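Local coordinates for protein ferredoxin, 2Fe-2S (Aquifex aeolicus, PDB 1M2D) that carries one [2Fe-2S] cluster and transfers electrons in metabolic reactions, at residues F7-D12 with G20-R25; Q32-K37 with E84-H89; P63-Y68 with G75-E80; D41-M46 with H89-E94. The protein carries 1 engineered substitution. One frame throughout, in Å; residues are numbered along the deposited sequence.

Contact 1: F7-D12 with G20-R25; sequences FVCVQD and GSCAQR. With FES (Fe2/s2 (inorganic) cluster), chain C.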
# COMPACT_ATOMS: atom_id res chain seq x y z
N PHE A 7 -1.81 -4.90 -2.17
CA PHE A 7 -1.66 -3.56 -2.72
C PHE A 7 -1.57 -3.66 -4.24
O PHE A 7 -0.68 -4.36 -4.76
CB PHE A 7 -0.39 -2.91 -2.16
CG PHE A 7 -0.51 -2.60 -0.70
CD1 PHE A 7 -0.03 -3.49 0.26
CD2 PHE A 7 -1.14 -1.43 -0.25
CE1 PHE A 7 -0.16 -3.22 1.61
CE2 PHE A 7 -1.21 -1.14 1.10
CZ PHE A 7 -0.72 -2.03 2.04
N VAL A 8 -2.45 -2.97 -4.93
CA VAL A 8 -2.48 -2.97 -6.39
C VAL A 8 -2.18 -1.55 -6.87
O VAL A 8 -2.91 -0.62 -6.56
CB VAL A 8 -3.85 -3.41 -6.94
CG1 VAL A 8 -3.82 -3.44 -8.45
CG2 VAL A 8 -4.21 -4.77 -6.40
N CYS A 9 -1.09 -1.40 -7.64
CA CYS A 9 -0.78 -0.10 -8.21
C CYS A 9 -1.85 0.23 -9.27
O CYS A 9 -2.02 -0.53 -10.21
CB CYS A 9 0.59 -0.09 -8.82
SG CYS A 9 0.96 1.51 -9.59
N VAL A 10 -2.53 1.37 -9.10
CA VAL A 10 -3.52 1.85 -10.01
C VAL A 10 -3.09 3.17 -10.69
O VAL A 10 -3.91 3.84 -11.30
CB VAL A 10 -4.93 1.98 -9.39
CG1 VAL A 10 -5.41 0.62 -8.92
CG2 VAL A 10 -4.92 2.99 -8.25
N GLN A 11 -1.81 3.52 -10.54
CA GLN A 11 -1.27 4.74 -11.11
C GLN A 11 -1.45 4.79 -12.60
O GLN A 11 -1.15 3.86 -13.32
CB GLN A 11 0.22 4.75 -10.82
CG GLN A 11 1.00 5.97 -11.30
CD GLN A 11 0.92 7.14 -10.37
OE1 GLN A 11 1.26 7.01 -9.16
NE2 GLN A 11 0.46 8.28 -10.87
N ASP A 12 -1.89 5.96 -13.07
CA ASP A 12 -1.84 6.27 -14.48
C ASP A 12 -0.82 7.38 -14.69
O ASP A 12 -0.46 8.07 -13.77
CB ASP A 12 -3.18 6.71 -15.03
CG ASP A 12 -3.29 6.48 -16.54
OD1 ASP A 12 -2.36 5.97 -17.23
OD2 ASP A 12 -4.37 6.85 -17.01
N GLY A 20 5.74 4.17 -18.76
CA GLY A 20 4.34 3.85 -18.81
C GLY A 20 3.75 3.80 -17.44
O GLY A 20 4.26 4.48 -16.55
N SER A 21 2.69 3.02 -17.27
CA SER A 21 2.02 2.97 -15.98
C SER A 21 1.29 1.66 -15.83
O SER A 21 0.94 0.97 -16.81
CB SER A 21 1.02 4.09 -15.81
OG SER A 21 -0.12 3.88 -16.63
N CYS A 22 0.97 1.31 -14.57
CA CYS A 22 0.22 0.10 -14.35
C CYS A 22 -1.20 0.21 -14.88
O CYS A 22 -1.75 -0.76 -15.42
CB CYS A 22 0.26 -0.26 -12.87
SG CYS A 22 1.88 -0.81 -12.30
N ALA A 23 -1.82 1.39 -14.77
CA ALA A 23 -3.19 1.55 -15.30
C ALA A 23 -3.23 1.33 -16.81
O ALA A 23 -4.13 0.67 -17.33
CB ALA A 23 -3.75 2.90 -14.96
N GLN A 24 -2.24 1.83 -17.53
CA GLN A 24 -2.17 1.61 -18.97
C GLN A 24 -2.03 0.14 -19.30
O GLN A 24 -2.42 -0.24 -20.38
CB GLN A 24 -1.00 2.38 -19.54
CG GLN A 24 -1.14 3.87 -19.36
CD GLN A 24 0.25 4.46 -19.71
OE1 GLN A 24 0.82 3.94 -20.68
NE2 GLN A 24 0.62 5.45 -18.93
N ARG A 25 -1.46 -0.65 -18.39
CA ARG A 25 -1.19 -2.06 -18.56
C ARG A 25 -2.29 -2.95 -17.97
O ARG A 25 -2.10 -4.13 -17.85
CB ARG A 25 0.20 -2.41 -17.98
CG ARG A 25 1.38 -1.78 -18.69
CD ARG A 25 2.71 -2.20 -18.09
NE ARG A 25 3.89 -1.83 -18.84
CZ ARG A 25 4.56 -0.68 -18.74
NH1 ARG A 25 4.18 0.26 -17.90
NH2 ARG A 25 5.63 -0.44 -19.47
FE1 FES C . 2.63 1.00 -11.09
FE2 FES C . 4.90 2.43 -11.34
S1 FES C . 2.91 2.87 -12.25
S2 FES C . 4.61 0.49 -10.23
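Cys-9 and Cys-22 meet at one iron of the [2Fe-2S] cluster, FE1, each through its sulfur: SG of Cys-9 and SG of Cys-22 both lie 2.3 Å from FE1. Cys-9 holds SG anti to its backbone N (chi1 178°) while Cys-22 turns SG beside its own N, and the two sulfurs end 3.7 Å apart, SG to SG. Cys-55 and Ser-59, an engineered replacement for a cysteine, complete the cluster site. The N-H of Gln-11 donates to SG of Cys-9, an N-H...S bond of the kind common round iron-sulfur clusters, and CB of Gln-11 rests 3.6 Å from the sulfide S1.

Backbone and side-chain hydrogen bonds close the loop on itself. Ala-23 N gives a bond of 2.9 Å to Gln-11 O. The hydroxyl OG of Ser-21 donates to OD1 of Asp-12 on its anti side (3.1 Å) and accepts from Gln-24 N, 3.1 Å away, an ST motif where residues 22-24 take helical backbone angles. An alanine in place of Ser-21 would probably leave OD1 of Asp-12 without this donor and the N-H of Gln-24 without its acceptor. NE2 of Gln-11 reaches Asp-12 O, and its OE1 accepts from the backbone N of Cys-55. The apolar contact is CB of Cys-9 on CB of Cys-22 at 4.1 Å.

The cluster loop leaves strand 4-9, which lies between strands 48-53 and 65-68, and leads into helix 27-40, whose Ser-27 OG bonds Cys-9 O and whose Arg-28 bonds Val-10 O.

Contact 2: Q32-K37 with E84-H89; sequences QAFMEK and EIVEKH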
# COMPACT_ATOMS: atom_id res chain seq x y z
N GLN A 32 -10.09 -4.22 -9.69
CA GLN A 32 -11.52 -4.55 -9.76
C GLN A 32 -11.71 -6.07 -9.56
O GLN A 32 -12.59 -6.49 -8.84
CB GLN A 32 -12.09 -4.13 -11.09
CG GLN A 32 -13.49 -4.41 -11.60
CD GLN A 32 -13.65 -3.48 -12.80
OE1 GLN A 32 -12.95 -3.70 -13.80
NE2 GLN A 32 -14.47 -2.44 -12.71
N ALA A 33 -10.92 -6.88 -10.21
CA ALA A 33 -11.05 -8.34 -10.10
C ALA A 33 -10.76 -8.83 -8.68
O ALA A 33 -11.50 -9.68 -8.18
CB ALA A 33 -10.17 -9.05 -11.08
N PHE A 34 -9.76 -8.26 -8.05
CA PHE A 34 -9.53 -8.57 -6.63
C PHE A 34 -10.71 -8.16 -5.73
O PHE A 34 -11.18 -8.93 -4.95
CB PHE A 34 -8.26 -7.95 -6.03
CG PHE A 34 -6.97 -8.71 -6.30
CD1 PHE A 34 -6.02 -8.24 -7.19
CD2 PHE A 34 -6.70 -9.89 -5.62
CE1 PHE A 34 -4.81 -8.86 -7.42
CE2 PHE A 34 -5.49 -10.51 -5.85
CZ PHE A 34 -4.55 -10.02 -6.73
N MET A 35 -11.17 -6.94 -5.93
CA MET A 35 -12.37 -6.50 -5.21
C MET A 35 -13.59 -7.40 -5.50
O MET A 35 -14.32 -7.74 -4.57
CB MET A 35 -12.71 -5.05 -5.54
CG MET A 35 -11.62 -4.13 -5.06
SD MET A 35 -11.48 -3.99 -3.24
CE MET A 35 -12.78 -2.80 -2.89
N GLU A 36 -13.86 -7.79 -6.75
CA GLU A 36 -15.00 -8.69 -6.99
C GLU A 36 -14.80 -10.02 -6.29
O GLU A 36 -15.74 -10.63 -5.77
CB GLU A 36 -15.22 -8.90 -8.48
CG GLU A 36 -15.62 -7.62 -9.18
CD GLU A 36 -15.69 -7.83 -10.68
OE1 GLU A 36 -15.98 -6.79 -11.31
OE2 GLU A 36 -15.46 -8.97 -11.14
N LYS A 37 -13.59 -10.54 -6.22
CA LYS A 37 -13.43 -11.80 -5.48
C LYS A 37 -13.61 -11.66 -3.97
O LYS A 37 -14.36 -12.42 -3.35
CB LYS A 37 -12.04 -12.36 -5.72
CG LYS A 37 -11.79 -12.85 -7.13
CD LYS A 37 -12.61 -14.12 -7.39
CE LYS A 37 -11.72 -15.33 -7.16
NZ LYS A 37 -12.33 -16.58 -7.71
N GLU A 84 -6.05 -17.21 -9.68
CA GLU A 84 -4.97 -18.10 -9.22
C GLU A 84 -4.31 -17.50 -8.02
O GLU A 84 -3.95 -18.20 -7.05
CB GLU A 84 -3.97 -18.36 -10.35
CG GLU A 84 -2.98 -19.42 -9.98
CD GLU A 84 -1.91 -19.75 -11.02
OE1 GLU A 84 -1.96 -19.21 -12.13
OE2 GLU A 84 -1.03 -20.58 -10.72
N ILE A 85 -4.06 -16.17 -8.01
CA ILE A 85 -3.43 -15.58 -6.83
C ILE A 85 -4.34 -15.74 -5.61
O ILE A 85 -3.85 -16.08 -4.52
CB ILE A 85 -3.09 -14.10 -7.10
CG1 ILE A 85 -2.03 -13.94 -8.19
CG2 ILE A 85 -2.69 -13.41 -5.79
CD1 ILE A 85 -1.82 -12.53 -8.70
N VAL A 86 -5.63 -15.51 -5.75
CA VAL A 86 -6.56 -15.67 -4.65
C VAL A 86 -6.54 -17.11 -4.13
O VAL A 86 -6.43 -17.36 -2.93
CB VAL A 86 -7.97 -15.25 -5.12
CG1 VAL A 86 -9.03 -15.71 -4.14
CG2 VAL A 86 -8.00 -13.76 -5.37
N GLU A 87 -6.70 -18.08 -5.03
CA GLU A 87 -6.79 -19.47 -4.62
C GLU A 87 -5.51 -19.97 -4.03
O GLU A 87 -5.46 -20.53 -2.89
CB GLU A 87 -7.17 -20.30 -5.85
CG GLU A 87 -8.51 -19.95 -6.48
CD GLU A 87 -9.71 -20.04 -5.57
OE1 GLU A 87 -9.91 -21.14 -4.99
OE2 GLU A 87 -10.48 -19.10 -5.33
N LYS A 88 -4.43 -19.82 -4.76
CA LYS A 88 -3.18 -20.46 -4.39
C LYS A 88 -2.49 -19.73 -3.26
O LYS A 88 -1.93 -20.34 -2.34
CB LYS A 88 -2.25 -20.60 -5.60
CG LYS A 88 -2.75 -21.51 -6.73
CD LYS A 88 -2.95 -22.96 -6.22
CE LYS A 88 -3.20 -23.90 -7.38
NZ LYS A 88 -3.97 -25.09 -6.93
N HIS A 89 -2.46 -18.40 -3.32
CA HIS A 89 -1.71 -17.58 -2.37
C HIS A 89 -2.62 -17.05 -1.26
O HIS A 89 -2.33 -17.34 -0.07
CB HIS A 89 -0.97 -16.47 -3.14
CG HIS A 89 -0.05 -15.68 -2.28
ND1 HIS A 89 0.64 -14.61 -2.82
CD2 HIS A 89 0.32 -15.78 -1.00
CE1 HIS A 89 1.39 -14.12 -1.84
NE2 HIS A 89 1.19 -14.80 -0.71
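The ring of Phe-34 presents its edge to Ile-85, whose CG2 lies near the ring plane, 4.0 Å from CZ. The two side chains cross at about a right angle. Past Val-86 the ring runs in the opposite sense, CD2 coming within 4.1 Å of Val-86 CG2. CG of Phe-34 stands beside its backbone N (chi1 -81°). The ring lies between the two helices and the sheet, where Leu-90, Ile-50 and Val-65 also touch it. Helices 27-40 and 82-91 pack here with short segment axes 11.1 Å apart and 52° between their directions. This pairing suits the thioredoxin-like fold, in which a helix of the N-terminal beta-alpha-beta unit and the helix after the C-terminal beta hairpin share one face of the sheet. An alanine at Phe-34 would probably open a gap beside Ile-85 CG2 and Val-86 CG2. Lys-37 takes the outer edge of the interface. Its chain, bent at chi2 and chi3, lays CE 4.1 Å from Val-86 CG1 and brings NZ to the acidic side chains of helix 82-91. The ammonium pairs chiefly with Asp-83; to Glu-87 OE2 it makes a long salt bridge at 3.9 Å.

Contact 3: P63-Y68 with G75-E80; sequences PVVVVY and GQVKPE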
# COMPACT_ATOMS: atom_id res chain seq x y z
N PRO A 63 1.34 -4.79 -14.55
CA PRO A 63 0.80 -4.36 -13.24
C PRO A 63 1.49 -4.99 -12.04
O PRO A 63 1.71 -6.20 -12.01
CB PRO A 63 -0.63 -4.77 -13.28
CG PRO A 63 -0.97 -4.67 -14.74
CD PRO A 63 0.23 -5.28 -15.42
N VAL A 64 1.85 -4.14 -11.11
CA VAL A 64 2.53 -4.50 -9.85
C VAL A 64 1.50 -4.71 -8.75
O VAL A 64 0.66 -3.83 -8.49
CB VAL A 64 3.55 -3.42 -9.46
CG1 VAL A 64 4.22 -3.80 -8.16
CG2 VAL A 64 4.60 -3.25 -10.56
N VAL A 65 1.59 -5.86 -8.09
CA VAL A 65 0.73 -6.23 -6.97
C VAL A 65 1.64 -6.73 -5.86
O VAL A 65 2.47 -7.60 -6.12
CB VAL A 65 -0.29 -7.31 -7.38
CG1 VAL A 65 -1.09 -7.73 -6.17
CG2 VAL A 65 -1.14 -6.78 -8.51
N VAL A 66 1.49 -6.21 -4.64
CA VAL A 66 2.35 -6.61 -3.52
C VAL A 66 1.48 -7.16 -2.41
O VAL A 66 0.47 -6.56 -2.06
CB VAL A 66 3.20 -5.42 -3.05
CG1 VAL A 66 4.15 -5.90 -1.95
CG2 VAL A 66 3.90 -4.79 -4.23
N VAL A 67 1.89 -8.29 -1.85
CA VAL A 67 1.18 -8.93 -0.78
C VAL A 67 2.01 -8.89 0.50
O VAL A 67 3.13 -9.44 0.51
CB VAL A 67 0.79 -10.40 -1.11
CG1 VAL A 67 -0.02 -11.01 0.00
CG2 VAL A 67 0.04 -10.43 -2.44
N TYR A 68 1.46 -8.26 1.52
CA TYR A 68 2.06 -8.20 2.84
C TYR A 68 1.24 -8.96 3.84
O TYR A 68 0.03 -9.16 3.61
CB TYR A 68 2.28 -6.72 3.26
CG TYR A 68 3.47 -6.08 2.57
CD1 TYR A 68 3.32 -5.00 1.74
CD2 TYR A 68 4.76 -6.55 2.77
CE1 TYR A 68 4.40 -4.40 1.11
CE2 TYR A 68 5.84 -5.98 2.15
CZ TYR A 68 5.65 -4.91 1.33
OH TYR A 68 6.75 -4.46 0.76
N GLY A 75 4.55 -9.09 -10.72
CA GLY A 75 4.52 -8.25 -11.90
C GLY A 75 3.72 -8.87 -13.02
O GLY A 75 3.38 -10.06 -12.98
N GLN A 76 3.39 -8.04 -13.98
CA GLN A 76 2.69 -8.46 -15.19
C GLN A 76 1.34 -9.09 -14.91
O GLN A 76 0.90 -9.98 -15.64
CB GLN A 76 3.53 -9.39 -16.08
CG GLN A 76 4.89 -8.82 -16.35
CD GLN A 76 5.61 -9.86 -17.22
OE1 GLN A 76 5.72 -9.71 -18.38
NE2 GLN A 76 6.02 -10.97 -16.58
N VAL A 77 0.69 -8.68 -13.81
CA VAL A 77 -0.54 -9.34 -13.44
C VAL A 77 -1.67 -8.96 -14.39
O VAL A 77 -1.90 -7.78 -14.65
CB VAL A 77 -0.92 -9.01 -11.99
CG1 VAL A 77 -2.18 -9.74 -11.57
CG2 VAL A 77 0.23 -9.31 -11.05
N LYS A 78 -2.37 -9.95 -14.89
CA LYS A 78 -3.57 -9.76 -15.70
C LYS A 78 -4.80 -10.00 -14.87
O LYS A 78 -4.75 -10.76 -13.89
CB LYS A 78 -3.62 -10.76 -16.86
CG LYS A 78 -2.50 -10.60 -17.87
CD LYS A 78 -2.60 -11.77 -18.91
CE LYS A 78 -1.63 -11.53 -20.05
NZ LYS A 78 -1.80 -12.63 -21.06
N PRO A 79 -5.94 -9.43 -15.24
CA PRO A 79 -7.17 -9.77 -14.51
C PRO A 79 -7.43 -11.27 -14.47
O PRO A 79 -7.90 -11.81 -13.44
CB PRO A 79 -8.23 -8.98 -15.28
CG PRO A 79 -7.48 -7.82 -15.81
CD PRO A 79 -6.15 -8.39 -16.25
N GLU A 80 -7.06 -12.00 -15.51
CA GLU A 80 -7.23 -13.45 -15.59
C GLU A 80 -6.35 -14.21 -14.62
O GLU A 80 -6.57 -15.39 -14.41
CB GLU A 80 -6.90 -13.96 -17.01
CG GLU A 80 -7.85 -13.44 -18.07
CD GLU A 80 -7.60 -12.08 -18.67
OE1 GLU A 80 -6.79 -11.27 -18.22
OE2 GLU A 80 -8.30 -11.78 -19.67
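Val-77 and Pro-63 bury the greatest area in this contact; a backbone bond joins them, and Val-77 O also sits against the proline ring. Val-77 N donates to Pro-63 O at 3.2 Å, with 176° at the hydrogen. Val-77 O comes closest to CG of Pro-63, at 3.2 Å, with CB and CD also nearby. The same Pro-63 O receives a CA-H...O contact from CA of Gly-75 at 3.5 Å, and CG2 of Val-77 lies close to it as well. The peptide before Pro-63 is cis, which is consistent with the cis-proline that precedes the third strand of thioredoxin-like folds. Val-65, next in buried area, points its side chain toward the loop. Its CG2 meets CG2 of Val-77 at 3.8 Å, the two side chains crossing at about a right angle.

Val-64 turns away from the loop, to the side of the [2Fe-2S] cluster, which it touches. The contact thus joins the start of strand 65-68 to the loop that leaves strand 72-74 for helix 82-91. Helix 27-40 lies against it through Ser-27 on Pro-63 and Val-30 on Val-77, while Val-65 packs on Val-6 of strand 4-9.

Contact 4: D41-M46 with H89-E94; sequences DPQLFM and HLKGGE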
# COMPACT_ATOMS: atom_id res chain seq x y z
N ASP A 41 -16.71 -14.04 -1.76
CA ASP A 41 -16.03 -14.99 -0.96
C ASP A 41 -15.93 -14.63 0.52
O ASP A 41 -15.07 -13.86 0.97
CB ASP A 41 -14.59 -15.12 -1.51
CG ASP A 41 -13.99 -16.37 -0.89
OD1 ASP A 41 -14.12 -16.81 0.25
OD2 ASP A 41 -13.31 -17.00 -1.72
N PRO A 42 -16.80 -15.22 1.33
CA PRO A 42 -16.78 -14.94 2.79
C PRO A 42 -15.41 -15.20 3.40
O PRO A 42 -14.95 -14.34 4.15
CB PRO A 42 -17.86 -15.87 3.34
CG PRO A 42 -18.77 -16.14 2.20
CD PRO A 42 -17.90 -16.13 0.96
N GLN A 43 -14.71 -16.27 3.09
CA GLN A 43 -13.43 -16.57 3.69
C GLN A 43 -12.42 -15.49 3.32
O GLN A 43 -11.61 -15.12 4.12
CB GLN A 43 -12.92 -17.91 3.20
CG GLN A 43 -11.60 -18.40 3.72
CD GLN A 43 -11.28 -19.72 3.02
OE1 GLN A 43 -12.14 -20.58 2.88
NE2 GLN A 43 -10.05 -19.90 2.59
N LEU A 44 -12.47 -15.01 2.08
CA LEU A 44 -11.50 -13.94 1.78
C LEU A 44 -11.82 -12.65 2.50
O LEU A 44 -10.93 -11.92 2.97
CB LEU A 44 -11.56 -13.75 0.27
CG LEU A 44 -10.77 -14.79 -0.53
CD1 LEU A 44 -11.30 -14.78 -1.94
CD2 LEU A 44 -9.32 -14.42 -0.35
N PHE A 45 -13.11 -12.35 2.51
CA PHE A 45 -13.55 -11.07 2.99
C PHE A 45 -13.14 -10.81 4.41
O PHE A 45 -12.88 -9.65 4.72
CB PHE A 45 -15.08 -11.04 2.93
CG PHE A 45 -15.56 -9.73 3.55
CD1 PHE A 45 -15.15 -8.49 3.03
CD2 PHE A 45 -16.39 -9.79 4.64
CE1 PHE A 45 -15.68 -7.32 3.59
CE2 PHE A 45 -16.91 -8.65 5.19
CZ PHE A 45 -16.54 -7.42 4.68
N MET A 46 -13.08 -11.85 5.26
CA MET A 46 -12.77 -11.53 6.64
C MET A 46 -11.28 -11.68 6.94
O MET A 46 -10.85 -11.57 8.09
CB MET A 46 -13.58 -12.36 7.65
CG MET A 46 -13.77 -11.59 8.96
SD MET A 46 -15.44 -11.34 9.62
CE MET A 46 -15.95 -9.96 8.57
N HIS A 89 -2.46 -18.40 -3.32
CA HIS A 89 -1.71 -17.58 -2.37
C HIS A 89 -2.62 -17.05 -1.26
O HIS A 89 -2.33 -17.34 -0.07
CB HIS A 89 -0.97 -16.47 -3.14
CG HIS A 89 -0.05 -15.68 -2.28
ND1 HIS A 89 0.64 -14.61 -2.82
CD2 HIS A 89 0.32 -15.78 -1.00
CE1 HIS A 89 1.39 -14.12 -1.84
NE2 HIS A 89 1.19 -14.80 -0.71
N LEU A 90 -3.63 -16.29 -1.58
CA LEU A 90 -4.36 -15.62 -0.47
C LEU A 90 -5.08 -16.64 0.37
O LEU A 90 -5.14 -16.44 1.59
CB LEU A 90 -5.30 -14.55 -1.02
CG LEU A 90 -4.61 -13.50 -1.87
CD1 LEU A 90 -5.64 -12.43 -2.27
CD2 LEU A 90 -3.43 -12.87 -1.22
N LYS A 91 -5.61 -17.72 -0.23
CA LYS A 91 -6.27 -18.75 0.55
C LYS A 91 -5.29 -19.88 0.87
O LYS A 91 -5.28 -20.33 1.98
CB LYS A 91 -7.45 -19.33 -0.21
CG LYS A 91 -8.59 -18.33 -0.29
CD LYS A 91 -9.63 -18.99 -1.15
CE LYS A 91 -10.91 -18.22 -0.96
NZ LYS A 91 -11.95 -19.09 -1.61
N GLY A 92 -4.50 -20.34 -0.09
CA GLY A 92 -3.64 -21.51 0.03
C GLY A 92 -2.29 -21.27 0.67
O GLY A 92 -1.62 -22.24 1.02
N GLY A 93 -1.84 -20.03 0.78
CA GLY A 93 -0.52 -19.82 1.32
C GLY A 93 0.65 -20.02 0.38
O GLY A 93 1.81 -19.97 0.81
N GLU A 94 0.54 -20.24 -0.89
CA GLU A 94 1.63 -20.51 -1.85
C GLU A 94 1.66 -19.41 -2.90
O GLU A 94 0.75 -19.33 -3.72
CB GLU A 94 1.53 -21.87 -2.55
CG GLU A 94 1.64 -23.12 -1.72
CD GLU A 94 1.34 -24.40 -2.49
OE1 GLU A 94 0.19 -24.59 -2.98
OE2 GLU A 94 2.16 -25.32 -2.65
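Lys-91 holds CG beside its backbone N (chi1 -71°) and stays extended beyond it, while Asp-41 turns its carboxylate carbon anti to the backbone N (chi1 -166°); the two side chains reach toward each other, tip to tip. NZ of Lys-91 forms a salt bridge with OD2 of Asp-41. The modelled separation is very short and the position of OD2 is less certain, so its exact length is doubtful, and the end of the lysine shares that doubt.

The lysine chain bridges the two helices and is flanked on its way. Leu-44 packs along it, CG of Leu-44 lying 3.5 Å from CE of Lys-91 and CD2 of Leu-44 lying 4.0 Å from CG of Lys-91. Gln-43, also extended, brings NE2 to 3.6 Å from CG of Lys-91. Deeper in, CD2 of Leu-44 meets CB of Leu-90 at 4.1 Å; Leu-90 also packs on Phe-34 and Val-67, and Leu-44 on Ile-38.

Asp-41 is at the same time the N-cap of helix 42-45: its OD1 accepts from Leu-44 N at 3.1 Å, the donor standing above the carboxylate plane. One carboxylate thus serves both the start of the short helix that follows helix 27-40 and a cation from helix 82-91. Its negative charge is likely to be stabilised by the helix N-terminus and by the lysine together, and Glu-87 adds only a long, weak ion pair to that lysine.

Contacts 2 and 3 are buried, contacts 1 and 4 only partly so, and contact 4 lies farthest from the centre of the chain. Contacts 2 and 4 both use helix 82-91 and share His-89; Val-86 and Leu-44 touch between them. Contacts 1 and 3 rest on the neighbouring strands 4-9 and 65-68, paired by backbone bonds such as Cys-9 N to Val-64 O. Chemistry follows place: iron-sulfur bonds and polar loop bonds in contact 1, largely apolar side chains in contact 2, a carbonyl bond with valine and proline packing in contact 3, and a salt bridge at a helix cap in contact 4. Phe-34 reaches Val-8, Val-65 and Leu-90, so contact 2 touches all the others.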